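Local structure of Glyco_hydro_cc domain-containing protein (Trichoderma gamsii, 6UBD) at residues F211-I224 with A241-P253. The protein probably binds beta-1,3-glucan oligosaccharides, as a fungal member of subgroup VII of glycoside hydrolase family 128. Residues are numbered along the deposited sequence; the frame is centred on the assembly and turned at random.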
loop_
_atom_site.group_PDB
_atom_site.type_symbol
_atom_site.label_atom_id
_atom_site.label_comp_id
_atom_site.label_asym_id
_atom_site.label_seq_id
_atom_site.Cartn_x
_atom_site.Cartn_y
_atom_site.Cartn_z
ATOM N N PHE A 211 2.444 12.879 -14.707
ATOM C CA PHE A 211 1.768 11.691 -14.103
ATOM C C PHE A 211 0.846 11.061 -15.151
ATOM O O PHE A 211 -0.384 10.904 -14.864
ATOM C CB PHE A 211 1.076 11.993 -12.758
ATOM C CG PHE A 211 0.868 10.754 -11.903
ATOM C CD1 PHE A 211 1.937 10.278 -11.159
ATOM C CD2 PHE A 211 -0.364 10.109 -11.790
ATOM C CE1 PHE A 211 1.788 9.173 -10.337
ATOM C CE2 PHE A 211 -0.515 9.005 -10.968
ATOM C CZ PHE A 211 0.573 8.558 -10.255
ATOM N N THR A 212 1.376 10.664 -16.315
ATOM C CA THR A 212 0.537 10.097 -17.403
ATOM C C THR A 212 0.520 8.582 -17.220
ATOM O O THR A 212 1.540 7.915 -17.418
ATOM C CB THR A 212 0.989 10.486 -18.820
ATOM O OG1 THR A 212 0.972 11.896 -18.960
ATOM C CG2 THR A 212 0.114 9.896 -19.906
ATOM N N PRO A 213 -0.656 7.979 -16.900
ATOM C CA PRO A 213 -0.743 6.535 -16.778
ATOM C C PRO A 213 -0.364 5.830 -18.081
ATOM O O PRO A 213 -0.669 6.329 -19.157
ATOM C CB PRO A 213 -2.227 6.241 -16.472
ATOM C CG PRO A 213 -2.752 7.535 -15.901
ATOM C CD PRO A 213 -1.973 8.607 -16.644
ATOM N N CYS A 214 0.286 4.675 -17.983
ATOM C CA CYS A 214 0.509 3.798 -19.184
ATOM C C CYS A 214 -0.848 3.434 -19.802
ATOM O O CYS A 214 -1.817 3.207 -19.049
ATOM C CB CYS A 214 1.293 2.519 -18.805
ATOM S SG CYS A 214 2.869 2.873 -17.947
ATOM N N THR A 215 -0.897 3.358 -21.132
ATOM C CA THR A 215 -2.143 3.016 -21.871
ATOM C C THR A 215 -1.924 1.942 -22.958
ATOM O O THR A 215 -2.907 1.555 -23.603
ATOM C CB THR A 215 -2.727 4.276 -22.539
ATOM O OG1 THR A 215 -1.697 4.854 -23.388
ATOM C CG2 THR A 215 -3.279 5.291 -21.564
ATOM N N ASP A 216 -0.721 1.404 -23.077
ATOM C CA ASP A 216 -0.422 0.341 -24.045
ATOM C C ASP A 216 -0.577 -1.014 -23.358
ATOM O O ASP A 216 0.217 -1.342 -22.477
ATOM C CB ASP A 216 0.955 0.579 -24.654
ATOM C CG ASP A 216 1.323 -0.396 -25.751
ATOM O OD1 ASP A 216 1.712 -1.545 -25.445
ATOM O OD2 ASP A 216 1.301 0.059 -26.904
ATOM N N GLN A 217 -1.603 -1.783 -23.781
ATOM C CA GLN A 217 -1.893 -3.050 -23.104
ATOM C C GLN A 217 -0.697 -4.003 -23.131
ATOM O O GLN A 217 -0.429 -4.708 -22.123
ATOM C CB GLN A 217 -3.146 -3.716 -23.628
ATOM C CG GLN A 217 -3.627 -4.875 -22.755
ATOM C CD GLN A 217 -4.193 -4.423 -21.417
ATOM O OE1 GLN A 217 -5.278 -3.790 -21.417
ATOM N NE2 GLN A 217 -3.495 -4.774 -20.317
ATOM N N ASN A 218 -0.034 -4.107 -24.298
ATOM C CA ASN A 218 1.126 -5.024 -24.357
ATOM C C ASN A 218 2.208 -4.651 -23.341
ATOM O O ASN A 218 2.759 -5.535 -22.707
ATOM C CB ASN A 218 1.612 -5.027 -25.828
ATOM C CG ASN A 218 2.801 -5.961 -26.084
ATOM O OD1 ASN A 218 2.583 -7.178 -26.164
ATOM N ND2 ASN A 218 4.028 -5.448 -26.214
ATOM N N GLN A 219 2.571 -3.373 -23.359
ATOM C CA GLN A 219 3.594 -2.877 -22.378
ATOM C C GLN A 219 3.142 -3.135 -20.920
ATOM O O GLN A 219 4.011 -3.550 -20.100
ATOM C CB GLN A 219 3.866 -1.391 -22.618
ATOM C CG GLN A 219 4.903 -0.774 -21.625
ATOM C CD GLN A 219 4.534 0.627 -21.151
ATOM O OE1 GLN A 219 3.418 1.109 -21.384
ATOM N NE2 GLN A 219 5.425 1.294 -20.402
ATOM N N ILE A 220 1.862 -2.848 -20.639
ATOM C CA ILE A 220 1.338 -3.016 -19.245
ATOM C C ILE A 220 1.439 -4.477 -18.837
ATOM O O ILE A 220 1.869 -4.842 -17.724
ATOM C CB ILE A 220 -0.095 -2.451 -19.141
ATOM C CG1 ILE A 220 -0.086 -0.917 -19.145
ATOM C CG2 ILE A 220 -0.782 -2.997 -17.890
ATOM C CD1 ILE A 220 -1.416 -0.334 -19.459
ATOM N N ASN A 221 1.041 -5.397 -19.765
ATOM C CA ASN A 221 1.090 -6.844 -19.430
ATOM C C ASN A 221 2.532 -7.285 -19.101
ATOM O O ASN A 221 2.746 -8.063 -18.153
ATOM C CB ASN A 221 0.520 -7.694 -20.584
ATOM C CG ASN A 221 -0.987 -7.539 -20.804
ATOM O OD1 ASN A 221 -1.680 -6.947 -19.961
ATOM N ND2 ASN A 221 -1.461 -8.088 -21.947
ATOM N N GLN A 222 3.528 -6.821 -19.862
ATOM C CA GLN A 222 4.928 -7.166 -19.606
ATOM C C GLN A 222 5.400 -6.514 -18.275
ATOM O O GLN A 222 6.173 -7.162 -17.554
ATOM C CB GLN A 222 5.791 -6.690 -20.781
ATOM C CG GLN A 222 7.203 -7.226 -20.681
ATOM C CD GLN A 222 7.299 -8.730 -20.868
ATOM O OE1 GLN A 222 6.837 -9.306 -21.880
ATOM N NE2 GLN A 222 7.830 -9.422 -19.871
ATOM N N TRP A 223 5.033 -5.255 -18.089
ATOM C CA TRP A 223 5.403 -4.531 -16.811
ATOM C C TRP A 223 4.886 -5.267 -15.549
ATOM O O TRP A 223 5.646 -5.454 -14.560
ATOM C CB TRP A 223 4.872 -3.104 -16.956
ATOM C CG TRP A 223 5.335 -2.159 -15.863
ATOM C CD1 TRP A 223 6.331 -1.222 -15.988
ATOM C CD2 TRP A 223 4.734 -1.960 -14.564
ATOM N NE1 TRP A 223 6.424 -0.471 -14.822
ATOM C CE2 TRP A 223 5.434 -0.887 -13.974
ATOM C CE3 TRP A 223 3.643 -2.520 -13.894
ATOM C CZ2 TRP A 223 5.101 -0.393 -12.699
ATOM C CZ3 TRP A 223 3.343 -2.058 -12.618
ATOM C CH2 TRP A 223 4.060 -1.010 -12.033
ATOM N N ILE A 224 3.640 -5.724 -15.607
ATOM C CA ILE A 224 3.039 -6.504 -14.501
ATOM C C ILE A 224 3.839 -7.796 -14.276
ATOM O O ILE A 224 4.141 -8.179 -13.120
ATOM C CB ILE A 224 1.534 -6.713 -14.689
ATOM C CG1 ILE A 224 0.774 -5.373 -14.666
ATOM C CG2 ILE A 224 1.053 -7.717 -13.668
ATOM C CD1 ILE A 224 -0.654 -5.450 -15.182
ATOM N N ALA A 241 0.982 -4.828 -3.466
ATOM C CA ALA A 241 -0.465 -4.706 -3.698
ATOM C C ALA A 241 -0.776 -3.850 -4.942
ATOM O O ALA A 241 -0.441 -2.670 -5.034
ATOM C CB ALA A 241 -1.161 -4.128 -2.487
ATOM N N TYR A 242 -1.454 -4.480 -5.934
ATOM C CA TYR A 242 -1.977 -3.818 -7.168
ATOM C C TYR A 242 -3.126 -2.858 -6.781
ATOM O O TYR A 242 -4.055 -3.359 -6.156
ATOM C CB TYR A 242 -2.446 -4.948 -8.116
ATOM C CG TYR A 242 -2.868 -4.580 -9.525
ATOM C CD1 TYR A 242 -3.897 -3.681 -9.757
ATOM C CD2 TYR A 242 -2.242 -5.162 -10.629
ATOM C CE1 TYR A 242 -4.286 -3.357 -11.054
ATOM C CE2 TYR A 242 -2.650 -4.896 -11.926
ATOM C CZ TYR A 242 -3.685 -4.012 -12.148
ATOM O OH TYR A 242 -4.023 -3.748 -13.481
ATOM N N THR A 243 -3.054 -1.583 -7.162
ATOM C CA THR A 243 -4.111 -0.604 -6.824
ATOM C C THR A 243 -5.197 -0.531 -7.896
ATOM O O THR A 243 -4.891 -0.541 -9.117
ATOM C CB THR A 243 -3.491 0.759 -6.518
ATOM O OG1 THR A 243 -4.604 1.563 -6.049
ATOM C CG2 THR A 243 -2.808 1.456 -7.665
ATOM N N ASP A 244 -6.427 -0.311 -7.500
ATOM C CA ASP A 244 -7.544 0.003 -8.393
ATOM C C ASP A 244 -8.018 1.458 -8.208
ATOM O O ASP A 244 -9.141 1.796 -8.617
ATOM C CB ASP A 244 -8.665 -0.996 -8.237
ATOM C CG ASP A 244 -9.374 -0.994 -6.894
ATOM O OD1 ASP A 244 -9.120 -0.113 -6.065
ATOM O OD2 ASP A 244 -10.182 -1.915 -6.699
ATOM N N GLY A 245 -7.234 2.323 -7.532
ATOM C CA GLY A 245 -7.642 3.717 -7.328
ATOM C C GLY A 245 -7.868 4.464 -8.630
ATOM O O GLY A 245 -7.364 4.116 -9.706
ATOM N N LEU A 246 -8.633 5.540 -8.564
ATOM C CA LEU A 246 -8.986 6.310 -9.756
ATOM C C LEU A 246 -7.819 7.230 -10.122
ATOM O O LEU A 246 -6.785 7.348 -9.405
ATOM C CB LEU A 246 -10.298 7.056 -9.508
ATOM C CG LEU A 246 -11.529 6.191 -9.249
ATOM C CD1 LEU A 246 -12.785 7.056 -9.168
ATOM C CD2 LEU A 246 -11.702 5.103 -10.312
ATOM N N GLY A 247 -7.904 7.796 -11.311
ATOM C CA GLY A 247 -6.849 8.655 -11.839
ATOM C C GLY A 247 -5.757 7.903 -12.556
ATOM O O GLY A 247 -4.699 8.506 -12.810
ATOM N N LEU A 248 -5.941 6.612 -12.815
ATOM C CA LEU A 248 -4.880 5.779 -13.474
ATOM C C LEU A 248 -5.283 5.378 -14.904
ATOM O O LEU A 248 -4.717 4.423 -15.489
ATOM C CB LEU A 248 -4.521 4.550 -12.610
ATOM C CG LEU A 248 -3.874 4.924 -11.284
ATOM C CD1 LEU A 248 -3.822 3.716 -10.375
ATOM C CD2 LEU A 248 -2.479 5.498 -11.465
ATOM N N GLY A 249 -6.209 6.119 -15.527
ATOM C CA GLY A 249 -6.593 5.870 -16.922
ATOM C C GLY A 249 -7.547 4.684 -17.083
ATOM O O GLY A 249 -8.049 4.151 -16.058
ATOM N N SER A 250 -7.850 4.359 -18.333
ATOM C CA SER A 250 -8.889 3.357 -18.643
ATOM C C SER A 250 -8.313 1.934 -18.805
ATOM O O SER A 250 -9.106 0.973 -18.821
ATOM C CB SER A 250 -9.659 3.761 -19.865
ATOM O OG SER A 250 -8.846 3.631 -21.018
ATOM N N VAL A 251 -6.982 1.797 -18.928
ATOM C CA VAL A 251 -6.348 0.493 -19.250
ATOM C C VAL A 251 -5.851 -0.226 -17.966
ATOM O O VAL A 251 -6.081 -1.466 -17.860
ATOM C CB VAL A 251 -5.232 0.708 -20.293
ATOM C CG1 VAL A 251 -4.697 -0.634 -20.760
ATOM C CG2 VAL A 251 -5.758 1.501 -21.499
ATOM N N TRP A 252 -5.274 0.501 -17.020
ATOM C CA TRP A 252 -4.812 -0.091 -15.741
ATOM C C TRP A 252 -5.938 -0.731 -14.924
ATOM O O TRP A 252 -5.678 -1.754 -14.247
ATOM C CB TRP A 252 -4.058 1.012 -14.934
ATOM C CG TRP A 252 -3.490 0.461 -13.669
ATOM C CD1 TRP A 252 -4.043 0.543 -12.410
ATOM C CD2 TRP A 252 -2.353 -0.402 -13.530
ATOM N NE1 TRP A 252 -3.331 -0.228 -11.548
ATOM C CE2 TRP A 252 -2.310 -0.863 -12.193
ATOM C CE3 TRP A 252 -1.394 -0.889 -14.427
ATOM C CZ2 TRP A 252 -1.317 -1.727 -11.745
ATOM C CZ3 TRP A 252 -0.424 -1.754 -14.002
ATOM C CH2 TRP A 252 -0.385 -2.195 -12.658
ATOM N N PRO A 253 -7.177 -0.203 -14.897
ATOM C CA PRO A 253 -8.185 -0.796 -13.991
ATOM C C PRO A 253 -8.296 -2.310 -14.161
ATOM O O PRO A 253 -8.369 -2.793 -15.303
ATOM C CB PRO A 253 -9.514 -0.110 -14.370
ATOM C CG PRO A 253 -9.048 1.230 -14.778
ATOM C CD PRO A 253 -7.730 1.020 -15.531
HETATM O O HOH W 1 -4.537 3.173 -17.935
HETATM O O HOH W 2 -7.208 -3.900 -19.365
#
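Trp-252 drives the far end of its indole against helix 217-233 in this (beta/alpha)8 barrel of the GH128 family, where the loop after strand 237-243 folds back over that helix. The tight part is apolar: Trp-252 CH2 lies 3.7 Å from Trp-223 CZ3, the two six-membered rings nearly perpendicular (88°), while CG1 of Ile-224 and CG2 of Ile-220 press on the same end of the indole. With CG anti to the backbone N (chi1 -176°), the indole of Trp-252 swings so that CZ2 lies over the centre of the Tyr-242 ring; Ile-224 CD1 meets that ring at its edge. An alanine in place of Trp-252 would probably open a gap between Trp-223, Ile-224 and Tyr-242 and leave Thr-243 O without its indole N-H. Toward solvent the fit loosens: Val-251 CG1 still touches Ile-220 CD1 at 3.5 Å, Pro-213 CB sits 3.2 Å from Leu-248 O, and Val-251 CG2 faces Thr-215 O (3.5 Å), but Phe-211 only grazes Leu-248. One water links the two backbones, donating to Cys-214 O and Leu-248 O and accepting from Trp-252 N. Disulfide-bonded to Cys-204, Cys-214 ties the turn before helix 217-233 to strand 197-206. Deeper in, Tyr-242 OH donates to Trp-252 O at 2.7 Å, in the carbonyl plane.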